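Local coordinates for ABC transporter binding protein AcbH (Actinoplanes, PDB 3OO8), which binds beta-D-galactopyranose as the extracellular solute receptor of a bacterial ABC transporter, at residues Gly28-Gly33 with Gly309-Ala314; Phe32-Ser37 with Leu85-Ala90; Asn147-Gln152 with Leu276-Phe281; Pro179-Asp184 with Lys255-Met260. The protein carries 2 engineered substitutions. All blocks are in the same frame, centred on the assembly; numbering follows the deposited sequence.

Interaction 1 of 4, residues Gly28-Gly33 with Gly309-Ala314; sequences GPITFG and GKNAAA
Ile-30 and Ala-314 supply the apolar half of this contact. The methyl CG2 of Ile-30 lies 3.6 Å from CB of Ala-314, a methyl-to-methyl meeting in the first turn of helix 312-322. The torsions of Ile-30 explain which branch does the touching: CG2 stands anti to the carbonyl carbon, beside the backbone N, which turns it to the helix start, while CG1 sits between N and C (chi1 68°) and carries CD1 on toward Leu-85 of the adjacent strand. Val-318, one turn further along the helix, also packs on Ile-30, and Val-58 touches both Ile-30 and Ala-314.

The polar half belongs to Asn-311, the N-cap residue. Its CG is anti to the backbone N (chi1 -153°), and this swings the amide across to the incoming chain, with ND2 2.9 Å from the backbone O of Gly-28. The same ND2 lies 3.9 Å from CG2 of Ile-30, whose side chain runs at about a right angle to that of Asn-311. CB of Ala-314 also comes near Gly-28 O, at 3.7 Å, so this carbonyl faces both the cap residue and the first helical turn.

Taken together, this is the packing of a helix N-terminus against the start of a parallel strand, one of the strand-helix layers in the alpha/beta lobe of a class 2 solute-binding protein, well away from the galactose site.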
loop_
_atom_site.group_PDB
_atom_site.type_symbol
_atom_site.label_atom_id
_atom_site.label_comp_id
_atom_site.label_asym_id
_atom_site.label_seq_id
_atom_site.Cartn_x
_atom_site.Cartn_y
_atom_site.Cartn_z
ATOM N N GLY A 28 -10.536 3.315 32.559
ATOM C CA GLY A 28 -11.913 2.798 32.425
ATOM C C GLY A 28 -12.149 2.198 31.056
ATOM O O GLY A 28 -11.399 2.515 30.129
ATOM N N PRO A 29 -13.174 1.341 30.908
ATOM C CA PRO A 29 -13.389 0.640 29.609
ATOM C C PRO A 29 -13.496 1.587 28.418
ATOM O O PRO A 29 -14.284 2.539 28.451
ATOM C CB PRO A 29 -14.726 -0.081 29.783
ATOM C CG PRO A 29 -14.974 -0.130 31.247
ATOM C CD PRO A 29 -14.181 0.974 31.920
ATOM N N ILE A 30 -12.708 1.324 27.379
ATOM C CA ILE A 30 -12.875 2.047 26.116
ATOM C C ILE A 30 -13.698 1.259 25.110
ATOM O O ILE A 30 -13.820 0.052 25.226
ATOM C CB ILE A 30 -11.510 2.449 25.500
ATOM C CG1 ILE A 30 -10.718 1.228 25.027
ATOM C CG2 ILE A 30 -10.696 3.257 26.497
ATOM C CD1 ILE A 30 -9.614 1.540 23.977
ATOM N N THR A 31 -14.266 1.945 24.118
ATOM C CA THR A 31 -14.840 1.258 22.979
ATOM C C THR A 31 -13.900 1.396 21.783
ATOM O O THR A 31 -13.119 2.341 21.689
ATOM C CB THR A 31 -16.233 1.806 22.633
ATOM O OG1 THR A 31 -16.165 3.231 22.471
ATOM C CG2 THR A 31 -17.211 1.447 23.771
ATOM N N PHE A 32 -14.005 0.442 20.863
ATOM C CA PHE A 32 -13.095 0.404 19.730
ATOM C C PHE A 32 -13.902 0.138 18.474
ATOM O O PHE A 32 -14.525 -0.910 18.338
ATOM C CB PHE A 32 -12.065 -0.730 19.900
ATOM C CG PHE A 32 -10.720 -0.399 19.336
ATOM C CD1 PHE A 32 -9.584 -0.556 20.106
ATOM C CD2 PHE A 32 -10.593 0.031 18.013
ATOM C CE1 PHE A 32 -8.330 -0.239 19.596
ATOM C CE2 PHE A 32 -9.327 0.341 17.488
ATOM C CZ PHE A 32 -8.194 0.221 18.308
ATOM N N GLY A 33 -13.888 1.092 17.552
ATOM C CA GLY A 33 -14.580 0.919 16.279
ATOM C C GLY A 33 -13.678 0.140 15.360
ATOM O O GLY A 33 -12.561 0.584 15.067
ATOM N N GLY A 309 -14.526 10.972 20.378
ATOM C CA GLY A 309 -14.554 9.753 21.184
ATOM C C GLY A 309 -14.440 10.080 22.661
ATOM O O GLY A 309 -14.009 11.175 23.045
ATOM N N LYS A 310 -14.828 9.126 23.500
ATOM C CA LYS A 310 -14.729 9.302 24.937
ATOM C C LYS A 310 -13.538 8.572 25.540
ATOM O O LYS A 310 -12.985 7.660 24.932
ATOM C CB LYS A 310 -16.047 8.896 25.601
ATOM C CG LYS A 310 -17.193 9.769 25.058
ATOM C CD LYS A 310 -18.496 9.606 25.808
ATOM C CE LYS A 310 -19.539 10.605 25.293
ATOM N NZ LYS A 310 -19.132 12.054 25.211
ATOM N N ASN A 311 -13.135 8.990 26.736
ATOM C CA ASN A 311 -12.070 8.330 27.467
ATOM C C ASN A 311 -10.721 8.343 26.750
ATOM O O ASN A 311 -10.060 7.306 26.593
ATOM C CB ASN A 311 -12.497 6.916 27.880
ATOM C CG ASN A 311 -11.784 6.449 29.124
ATOM O OD1 ASN A 311 -10.953 7.173 29.677
ATOM N ND2 ASN A 311 -12.070 5.228 29.549
ATOM N N ALA A 312 -10.291 9.526 26.321
ATOM C CA ALA A 312 -9.041 9.666 25.565
ATOM C C ALA A 312 -7.804 9.174 26.287
ATOM O O ALA A 312 -6.909 8.606 25.665
ATOM C CB ALA A 312 -8.845 11.134 25.093
ATOM N N ALA A 313 -7.714 9.429 27.593
ATOM C CA ALA A 313 -6.527 9.028 28.344
ATOM C C ALA A 313 -6.305 7.522 28.281
ATOM O O ALA A 313 -5.173 7.066 28.056
ATOM C CB ALA A 313 -6.632 9.498 29.808
ATOM N N ALA A 314 -7.387 6.768 28.473
ATOM C CA ALA A 314 -7.300 5.311 28.460
ATOM C C ALA A 314 -7.019 4.847 27.038
ATOM O O ALA A 314 -6.262 3.885 26.815
ATOM C CB ALA A 314 -8.590 4.676 28.997
#

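Interaction 2 of 4, residues Phe32-Ser37 with Leu85-Ala90; sequences FGSNYS and LATWFA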
loop_
_atom_site.group_PDB
_atom_site.type_symbol
_atom_site.label_atom_id
_atom_site.label_comp_id
_atom_site.label_asym_id
_atom_site.label_seq_id
_atom_site.Cartn_x
_atom_site.Cartn_y
_atom_site.Cartn_z
ATOM N N PHE A 32 -14.005 0.442 20.863
ATOM C CA PHE A 32 -13.095 0.404 19.730
ATOM C C PHE A 32 -13.902 0.138 18.474
ATOM O O PHE A 32 -14.525 -0.910 18.338
ATOM C CB PHE A 32 -12.065 -0.730 19.900
ATOM C CG PHE A 32 -10.720 -0.399 19.336
ATOM C CD1 PHE A 32 -9.584 -0.556 20.106
ATOM C CD2 PHE A 32 -10.593 0.031 18.013
ATOM C CE1 PHE A 32 -8.330 -0.239 19.596
ATOM C CE2 PHE A 32 -9.327 0.341 17.488
ATOM C CZ PHE A 32 -8.194 0.221 18.308
ATOM N N GLY A 33 -13.888 1.092 17.552
ATOM C CA GLY A 33 -14.580 0.919 16.279
ATOM C C GLY A 33 -13.678 0.140 15.360
ATOM O O GLY A 33 -12.561 0.584 15.067
ATOM N N SER A 34 -14.145 -1.028 14.922
ATOM C CA SER A 34 -13.339 -1.909 14.111
ATOM C C SER A 34 -13.955 -2.326 12.782
ATOM O O SER A 34 -15.079 -2.817 12.741
ATOM C CB SER A 34 -12.975 -3.165 14.921
ATOM O OG SER A 34 -12.321 -4.129 14.108
ATOM N N ASN A 35 -13.194 -2.153 11.711
ATOM C CA ASN A 35 -13.570 -2.605 10.377
ATOM C C ASN A 35 -13.037 -4.006 10.088
ATOM O O ASN A 35 -13.094 -4.485 8.947
ATOM C CB ASN A 35 -13.111 -1.567 9.337
ATOM C CG ASN A 35 -11.580 -1.460 9.254
ATOM O OD1 ASN A 35 -10.884 -2.287 9.825
ATOM N ND2 ASN A 35 -11.063 -0.483 8.495
ATOM N N TYR A 36 -12.520 -4.709 11.096
ATOM C CA TYR A 36 -12.060 -6.085 10.869
ATOM C C TYR A 36 -13.265 -7.021 10.965
ATOM O O TYR A 36 -13.529 -7.616 12.006
ATOM C CB TYR A 36 -10.972 -6.510 11.859
ATOM C CG TYR A 36 -9.649 -5.779 11.711
ATOM C CD1 TYR A 36 -8.940 -5.831 10.530
ATOM C CD2 TYR A 36 -9.100 -5.065 12.791
ATOM C CE1 TYR A 36 -7.740 -5.187 10.390
ATOM C CE2 TYR A 36 -7.867 -4.411 12.669
ATOM C CZ TYR A 36 -7.209 -4.471 11.462
ATOM O OH TYR A 36 -5.998 -3.853 11.283
ATOM N N SER A 37 -13.989 -7.151 9.863
ATOM C CA SER A 37 -15.210 -7.959 9.887
ATOM C C SER A 37 -14.974 -9.370 9.327
ATOM O O SER A 37 -15.721 -10.289 9.658
ATOM C CB SER A 37 -16.350 -7.228 9.148
ATOM O OG SER A 37 -16.032 -7.011 7.778
ATOM N N LEU A 85 -11.389 4.736 20.124
ATOM C CA LEU A 85 -10.358 4.473 19.135
ATOM C C LEU A 85 -11.045 3.863 17.928
ATOM O O LEU A 85 -12.134 3.322 18.047
ATOM C CB LEU A 85 -9.372 3.409 19.669
ATOM C CG LEU A 85 -8.478 3.951 20.778
ATOM C CD1 LEU A 85 -7.507 2.911 21.328
ATOM C CD2 LEU A 85 -7.687 5.169 20.240
ATOM N N ALA A 86 -10.405 3.958 16.769
ATOM C CA ALA A 86 -10.918 3.289 15.579
ATOM C C ALA A 86 -9.847 2.796 14.607
ATOM O O ALA A 86 -8.752 3.302 14.546
ATOM C CB ALA A 86 -11.930 4.221 14.846
ATOM N N THR A 87 -10.175 1.768 13.857
ATOM C CA THR A 87 -9.324 1.331 12.792
ATOM C C THR A 87 -9.337 2.287 11.609
ATOM O O THR A 87 -10.400 2.717 11.175
ATOM C CB THR A 87 -9.878 0.022 12.231
ATOM O OG1 THR A 87 -11.284 0.155 11.948
ATOM C CG2 THR A 87 -9.673 -1.112 13.253
ATOM N N TRP A 88 -8.167 2.604 11.069
ATOM C CA TRP A 88 -8.141 3.379 9.831
ATOM C C TRP A 88 -6.840 3.050 9.095
ATOM O O TRP A 88 -6.269 1.986 9.291
ATOM C CB TRP A 88 -8.338 4.900 10.087
ATOM C CG TRP A 88 -8.723 5.619 8.818
ATOM C CD1 TRP A 88 -8.027 6.616 8.180
ATOM C CD2 TRP A 88 -9.873 5.350 8.004
ATOM N NE1 TRP A 88 -8.676 6.971 7.021
ATOM C CE2 TRP A 88 -9.802 6.209 6.882
ATOM C CE3 TRP A 88 -10.942 4.453 8.099
ATOM C CZ2 TRP A 88 -10.766 6.188 5.859
ATOM C CZ3 TRP A 88 -11.928 4.459 7.078
ATOM C CH2 TRP A 88 -11.810 5.318 5.986
ATOM N N PHE A 89 -6.337 3.963 8.273
ATOM C CA PHE A 89 -5.096 3.673 7.536
ATOM C C PHE A 89 -4.504 4.982 7.027
ATOM O O PHE A 89 -5.196 6.011 6.949
ATOM C CB PHE A 89 -5.412 2.727 6.366
ATOM C CG PHE A 89 -6.643 3.123 5.584
ATOM C CD1 PHE A 89 -6.586 4.077 4.557
ATOM C CD2 PHE A 89 -7.861 2.524 5.863
ATOM C CE1 PHE A 89 -7.724 4.417 3.830
ATOM C CE2 PHE A 89 -8.994 2.873 5.157
ATOM C CZ PHE A 89 -8.937 3.817 4.156
ATOM N N ALA A 90 -3.220 4.944 6.693
ATOM C CA ALA A 90 -2.524 6.116 6.192
ATOM C C ALA A 90 -3.107 6.602 4.859
ATOM O O ALA A 90 -3.726 5.836 4.099
ATOM C CB ALA A 90 -0.997 5.828 6.077
HETATM O O HOH W 1 -8.047 -0.277 8.480
#
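The ring of Phe-32 has Leu-85 CB over the centre of one face, a CH-pi contact 3.6 Å from the ring centroid and only 9° off the normal. At its edge, in the ring plane, lies the backbone N of Thr-87, and CD1 of Leu-85 reaches the rim at CE1. The ring of Tyr-36 receives CG2 of Thr-87 obliquely, 3.8 Å from CE2, and has Asn-35 OD1 above one face, toward the rim. The rings of Trp-88 and Phe-89 lie face over face, offset. Cutting Phe-32 back to an alanine would probably leave the CB of Leu-85 without its aromatic cover and open a gap between the sheet and helix 312-322.

Alongside, the strands pair in parallel: Gly-33 N donates to Leu-85 O in a nearly straight bond (2.9 Å), and Thr-87 N to Gly-33 O (2.9 Å). As the first strand ends, Thr-87 takes over: its OG1, set between N and C (chi1 50°), accepts a bent bond from Asn-35 N at 3.0 Å and gives a weak one to Gly-33 O. Ser-34 OG closes an ST turn by accepting from Tyr-36 N. The amide of Asn-35 bonds through ND2 to Gln-71, a galactose-binding residue, and also to a water 3.0 Å away that donates to Trp-88 O.

Strand 60-64 pairs with the other edge of strand 30-34, and 301-304 with the far edge of 85-89. Phe-45 of helix 39-56 meets Phe-32 edge-to-face, Phe-303 of strand 301-304 and Ile-322 of helix 312-322 touch it, and helix 67-79 brings Gln-71 and His-67 to Asn-35.

Interaction 3 of 4, residues Asn147-Gln152 with Leu276-Phe281; sequences NKSVFQ and LPDLDF
Asp-278 grips the first turn of helix 148-154 with both carboxylate oxygens, and this is the tight part of the contact. OD1 accepts from Ser-149 N at 2.7 Å and OD2 from Ser-149 OG at 2.6 Å. Both bonds arrive on the syn sides, somewhat out of the carboxylate plane, so the two together fix its rotation. The group is set there by chi1 of -161°, with CG anti to the backbone N. Its own backbone joins in: Asp-278 O accepts a nearly straight bond from Lys-148 N (2.8 Å). Just beside it Asn-147 and Leu-279 form an antiparallel non-hydrogen-bonded pair.

The looser side follows Lys-148, a partly exposed residue. A bend at chi3 (-70°) folds its chain back, so that NZ donates to the backbone O of Pro-277 at 3.0 Å. On the way CG passes 3.6 Å from CB of Asp-280, the two side chains crossing at about a right angle. NZ stays 4.8 Å from Asp-280 OD2, where the opposite charges may still attract without touching.

An alanine in place of Asp-278 would probably leave Ser-149 N and OG without their acceptor and weaken the hold on the helix start. A carboxylate set against the amino end of a helix is likely to be stabilised in its charged form by the helix dipole, and here it ties helix 148-154 to the connection leading into strand 279-282.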
loop_
_atom_site.group_PDB
_atom_site.type_symbol
_atom_site.label_atom_id
_atom_site.label_comp_id
_atom_site.label_asym_id
_atom_site.label_seq_id
_atom_site.Cartn_x
_atom_site.Cartn_y
_atom_site.Cartn_z
ATOM N N ASN A 147 9.934 -16.459 -10.428
ATOM C CA ASN A 147 10.236 -17.798 -9.907
ATOM C C ASN A 147 11.765 -18.008 -9.872
ATOM O O ASN A 147 12.446 -17.873 -10.903
ATOM C CB ASN A 147 9.636 -18.823 -10.883
ATOM C CG ASN A 147 8.129 -18.766 -10.916
ATOM O OD1 ASN A 147 7.518 -18.548 -11.966
ATOM N ND2 ASN A 147 7.524 -18.937 -9.770
ATOM N N LYS A 148 12.288 -18.363 -8.703
ATOM C CA LYS A 148 13.743 -18.505 -8.522
ATOM C C LYS A 148 14.333 -19.567 -9.439
ATOM O O LYS A 148 15.384 -19.349 -10.058
ATOM C CB LYS A 148 14.070 -18.864 -7.084
ATOM C CG LYS A 148 13.899 -17.677 -6.141
ATOM C CD LYS A 148 14.133 -18.085 -4.687
ATOM C CE LYS A 148 13.039 -18.959 -4.169
ATOM N NZ LYS A 148 13.173 -19.129 -2.684
ATOM N N SER A 149 13.646 -20.704 -9.502
ATOM C CA SER A 149 14.104 -21.794 -10.369
ATOM C C SER A 149 14.259 -21.390 -11.843
ATOM O O SER A 149 15.172 -21.871 -12.545
ATOM C CB SER A 149 13.182 -23.008 -10.210
ATOM O OG SER A 149 11.914 -22.777 -10.810
ATOM N N VAL A 150 13.380 -20.508 -12.324
ATOM C CA VAL A 150 13.445 -20.045 -13.705
ATOM C C VAL A 150 14.644 -19.117 -13.912
ATOM O O VAL A 150 15.415 -19.259 -14.868
ATOM C CB VAL A 150 12.135 -19.338 -14.132
ATOM C CG1 VAL A 150 12.256 -18.677 -15.520
ATOM C CG2 VAL A 150 10.931 -20.273 -14.036
ATOM N N PHE A 151 14.809 -18.144 -13.013
ATOM C CA PHE A 151 15.943 -17.260 -13.124
ATOM C C PHE A 151 17.252 -18.069 -13.036
ATOM O O PHE A 151 18.191 -17.809 -13.781
ATOM C CB PHE A 151 15.880 -16.196 -12.005
ATOM C CG PHE A 151 15.098 -14.963 -12.372
ATOM C CD1 PHE A 151 13.822 -15.050 -12.894
ATOM C CD2 PHE A 151 15.646 -13.695 -12.153
ATOM C CE1 PHE A 151 13.115 -13.907 -13.249
ATOM C CE2 PHE A 151 14.942 -12.528 -12.515
ATOM C CZ PHE A 151 13.670 -12.635 -13.030
ATOM N N GLN A 152 17.302 -19.035 -12.125
ATOM C CA GLN A 152 18.475 -19.916 -11.986
ATOM C C GLN A 152 18.753 -20.724 -13.265
ATOM O O GLN A 152 19.886 -20.778 -13.739
ATOM C CB GLN A 152 18.291 -20.850 -10.778
ATOM C CG GLN A 152 18.482 -20.103 -9.442
ATOM C CD GLN A 152 17.843 -20.782 -8.221
ATOM O OE1 GLN A 152 17.301 -21.887 -8.306
ATOM N NE2 GLN A 152 17.899 -20.103 -7.078
ATOM N N LEU A 276 4.880 -21.976 -3.738
ATOM C CA LEU A 276 5.310 -20.805 -2.956
ATOM C C LEU A 276 6.798 -20.793 -2.624
ATOM O O LEU A 276 7.433 -19.744 -2.629
ATOM C CB LEU A 276 4.465 -20.656 -1.704
ATOM C CG LEU A 276 4.734 -19.424 -0.839
ATOM C CD1 LEU A 276 4.352 -18.182 -1.654
ATOM C CD2 LEU A 276 3.901 -19.511 0.416
ATOM N N PRO A 277 7.388 -21.962 -2.336
ATOM C CA PRO A 277 8.823 -21.972 -2.079
ATOM C C PRO A 277 9.687 -21.399 -3.215
ATOM O O PRO A 277 10.789 -20.928 -2.961
ATOM C CB PRO A 277 9.115 -23.469 -1.925
ATOM C CG PRO A 277 7.872 -23.983 -1.295
ATOM C CD PRO A 277 6.774 -23.280 -2.055
ATOM N N ASP A 278 9.202 -21.437 -4.451
ATOM C CA ASP A 278 9.965 -20.950 -5.595
ATOM C C ASP A 278 9.736 -19.451 -5.839
ATOM O O ASP A 278 10.391 -18.852 -6.676
ATOM C CB ASP A 278 9.554 -21.762 -6.842
ATOM C CG ASP A 278 10.575 -21.702 -7.991
ATOM O OD1 ASP A 278 11.790 -21.543 -7.744
ATOM O OD2 ASP A 278 10.155 -21.850 -9.168
ATOM N N LEU A 279 8.803 -18.855 -5.117
ATOM C CA LEU A 279 8.464 -17.448 -5.354
ATOM C C LEU A 279 9.431 -16.494 -4.638
ATOM O O LEU A 279 9.762 -16.706 -3.469
ATOM C CB LEU A 279 7.033 -17.190 -4.869
ATOM C CG LEU A 279 6.480 -15.802 -5.227
ATOM C CD1 LEU A 279 6.468 -15.617 -6.728
ATOM C CD2 LEU A 279 5.090 -15.666 -4.671
ATOM N N ASP A 280 9.905 -15.470 -5.348
ATOM C CA ASP A 280 10.725 -14.431 -4.739
ATOM C C ASP A 280 10.300 -13.118 -5.391
ATOM O O ASP A 280 9.387 -13.074 -6.247
ATOM C CB ASP A 280 12.213 -14.717 -5.011
ATOM C CG ASP A 280 13.153 -14.123 -3.974
ATOM O OD1 ASP A 280 12.812 -13.154 -3.274
ATOM O OD2 ASP A 280 14.292 -14.646 -3.864
ATOM N N PHE A 281 10.936 -12.029 -4.982
ATOM C CA PHE A 281 10.643 -10.753 -5.634
ATOM C C PHE A 281 11.824 -9.836 -5.586
ATOM O O PHE A 281 12.795 -10.084 -4.859
ATOM C CB PHE A 281 9.443 -10.029 -5.007
ATOM C CG PHE A 281 9.648 -9.599 -3.565
ATOM C CD1 PHE A 281 10.238 -8.375 -3.274
ATOM C CD2 PHE A 281 9.139 -10.374 -2.516
ATOM C CE1 PHE A 281 10.392 -7.943 -1.956
ATOM C CE2 PHE A 281 9.276 -9.949 -1.201
ATOM C CZ PHE A 281 9.899 -8.752 -0.907
#

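Interaction 4 of 4, residues Pro179-Asp184 with Lys255-Met260; sequences PLAFAD and KQAGMM
With CG anti to the carbonyl carbon in both Leu-180 and Met-259 (chi1 -68° and -55°), the two side chains come together obliquely on one face of the sheet. CD2 of Leu-180 rests 3.8 Å from CB of Met-259. A bend at chi3 then curls the Met-259 chain back, bringing CE to 4.2 Å from CG of Leu-180 and near the ring of Pro-179. Phe-165 and Met-172 of helix 162-174 touch Met-259 as well, and Leu-232 of helix 220-232 touches Leu-180.

On the opposite face Ala-181 is the small centre. Its CB meets CB of Ala-257 at 3.7 Å and lies 4.1 Å from CB of Met-260, whose chain runs on fully extended. Ala-248 of helix 245-253 packs on both Ala-181 and Met-260.

Between these two layers the backbones run parallel. Ala-181 N donates to Met-259 O at 2.8 Å, and CA of Leu-180 adds a CA-H...O contact to the same oxygen. The bond from Met-259 N to Pro-179 O is weak, its angle only 123°, where both chains turn a corner, at 179-180 and at 258.

The side chain of Met-260 lies about 7 Å from the side chain of the galactose-binding Gln-266. Apart from the backbone bonds the chemistry is wholly apolar: buried methyl and thioether groups on two faces hold this edge of the sheet to its helices by shape.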
loop_
_atom_site.group_PDB
_atom_site.type_symbol
_atom_site.label_atom_id
_atom_site.label_comp_id
_atom_site.label_asym_id
_atom_site.label_seq_id
_atom_site.Cartn_x
_atom_site.Cartn_y
_atom_site.Cartn_z
ATOM N N PRO A 179 7.297 -11.300 -20.750
ATOM C CA PRO A 179 8.147 -10.791 -19.663
ATOM C C PRO A 179 7.353 -10.461 -18.404
ATOM O O PRO A 179 7.676 -10.919 -17.310
ATOM C CB PRO A 179 8.779 -9.534 -20.275
ATOM C CG PRO A 179 8.850 -9.881 -21.780
ATOM C CD PRO A 179 7.500 -10.531 -21.998
ATOM N N LEU A 180 6.333 -9.633 -18.563
ATOM C CA LEU A 180 5.525 -9.241 -17.435
ATOM C C LEU A 180 4.078 -9.679 -17.606
ATOM O O LEU A 180 3.351 -9.182 -18.464
ATOM C CB LEU A 180 5.606 -7.718 -17.248
ATOM C CG LEU A 180 6.951 -7.145 -16.793
ATOM C CD1 LEU A 180 7.126 -5.746 -17.358
ATOM C CD2 LEU A 180 7.007 -7.148 -15.244
ATOM N N ALA A 181 3.660 -10.640 -16.798
ATOM C CA ALA A 181 2.237 -10.953 -16.711
ATOM C C ALA A 181 1.541 -9.654 -16.301
ATOM O O ALA A 181 2.012 -8.932 -15.417
ATOM C CB ALA A 181 1.994 -12.034 -15.677
ATOM N N PHE A 182 0.417 -9.360 -16.943
ATOM C CA PHE A 182 -0.238 -8.080 -16.737
ATOM C C PHE A 182 -1.750 -8.217 -16.929
ATOM O O PHE A 182 -2.210 -8.841 -17.890
ATOM C CB PHE A 182 0.361 -7.049 -17.690
ATOM C CG PHE A 182 -0.054 -5.625 -17.400
ATOM C CD1 PHE A 182 0.125 -5.086 -16.137
ATOM C CD2 PHE A 182 -0.609 -4.839 -18.408
ATOM C CE1 PHE A 182 -0.253 -3.800 -15.882
ATOM C CE2 PHE A 182 -1.004 -3.524 -18.162
ATOM C CZ PHE A 182 -0.817 -3.011 -16.882
ATOM N N ALA A 183 -2.500 -7.583 -16.041
ATOM C CA ALA A 183 -3.953 -7.691 -16.000
ATOM C C ALA A 183 -4.554 -6.395 -15.476
ATOM O O ALA A 183 -3.987 -5.741 -14.581
ATOM C CB ALA A 183 -4.348 -8.847 -15.104
ATOM N N ASP A 184 -5.689 -5.996 -16.051
ATOM C CA ASP A 184 -6.343 -4.779 -15.576
ATOM C C ASP A 184 -7.867 -4.775 -15.728
ATOM O O ASP A 184 -8.499 -3.733 -15.628
ATOM C CB ASP A 184 -5.774 -3.556 -16.271
ATOM C CG ASP A 184 -6.014 -2.274 -15.481
ATOM O OD1 ASP A 184 -5.932 -2.316 -14.228
ATOM O OD2 ASP A 184 -6.253 -1.219 -16.122
ATOM N N LYS A 255 4.719 -20.638 -15.054
ATOM C CA LYS A 255 5.930 -20.342 -15.803
ATOM C C LYS A 255 5.734 -19.887 -17.258
ATOM O O LYS A 255 6.630 -20.011 -18.085
ATOM C CB LYS A 255 6.970 -21.454 -15.654
ATOM C CG LYS A 255 7.263 -21.864 -14.230
ATOM C CD LYS A 255 8.289 -22.978 -14.240
ATOM C CE LYS A 255 8.446 -23.586 -12.869
ATOM N NZ LYS A 255 9.492 -24.646 -12.910
ATOM N N GLN A 256 4.566 -19.325 -17.547
ATOM C CA GLN A 256 4.270 -18.788 -18.858
ATOM C C GLN A 256 4.710 -17.330 -18.948
ATOM O O GLN A 256 4.872 -16.792 -20.032
ATOM C CB GLN A 256 2.778 -18.962 -19.157
ATOM C CG GLN A 256 2.418 -20.440 -19.421
ATOM C CD GLN A 256 0.964 -20.802 -19.106
ATOM O OE1 GLN A 256 0.575 -21.973 -19.218
ATOM N NE2 GLN A 256 0.168 -19.819 -18.695
ATOM N N ALA A 257 4.926 -16.707 -17.792
ATOM C CA ALA A 257 5.428 -15.333 -17.743
ATOM C C ALA A 257 6.657 -15.327 -16.826
ATOM O O ALA A 257 6.729 -16.132 -15.901
ATOM C CB ALA A 257 4.352 -14.396 -17.189
ATOM N N GLY A 258 7.592 -14.417 -17.085
ATOM C CA GLY A 258 8.815 -14.321 -16.292
ATOM C C GLY A 258 8.716 -13.529 -14.991
ATOM O O GLY A 258 9.441 -13.824 -14.031
ATOM N N MET A 259 7.828 -12.533 -14.963
ATOM C CA MET A 259 7.665 -11.627 -13.800
ATOM C C MET A 259 6.221 -11.124 -13.683
ATOM O O MET A 259 5.427 -11.196 -14.636
ATOM C CB MET A 259 8.548 -10.385 -14.002
ATOM C CG MET A 259 10.028 -10.683 -14.247
ATOM S SD MET A 259 11.058 -9.230 -14.626
ATOM C CE MET A 259 10.704 -8.872 -16.348
ATOM N N MET A 260 5.866 -10.598 -12.520
ATOM C CA MET A 260 4.586 -9.911 -12.385
ATOM C C MET A 260 4.706 -8.882 -11.257
ATOM O O MET A 260 5.200 -9.206 -10.168
ATOM C CB MET A 260 3.453 -10.860 -12.049
ATOM C CG MET A 260 2.140 -10.107 -11.849
ATOM S SD MET A 260 0.795 -11.318 -11.757
ATOM C CE MET A 260 -0.617 -10.235 -11.516
#

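In the fold
Interactions 1 and 2 share Phe-32 and Gly-33 of strand 30-34 and touch through Ile-30 CD1 and Leu-85 CD1; interactions 3 and 4 touch around Lys-255 and Gly-258. The two pairs lie on opposite sides of the chain's centre, with nearest atoms about 19 to 30 Å apart, yet all four reach the same mixed sheet. Interactions 2 and 4 are buried parallel strand pairings, although 2 adds polar side-chain links beside the galactose site where 4 is apolar beyond its backbone bonds. Interactions 1 and 3 sit further out, partly exposed, and both involve a helix start, met in 1 by methyl packing and an asparagine amide near a backbone carbonyl, in 3 by a carboxylate.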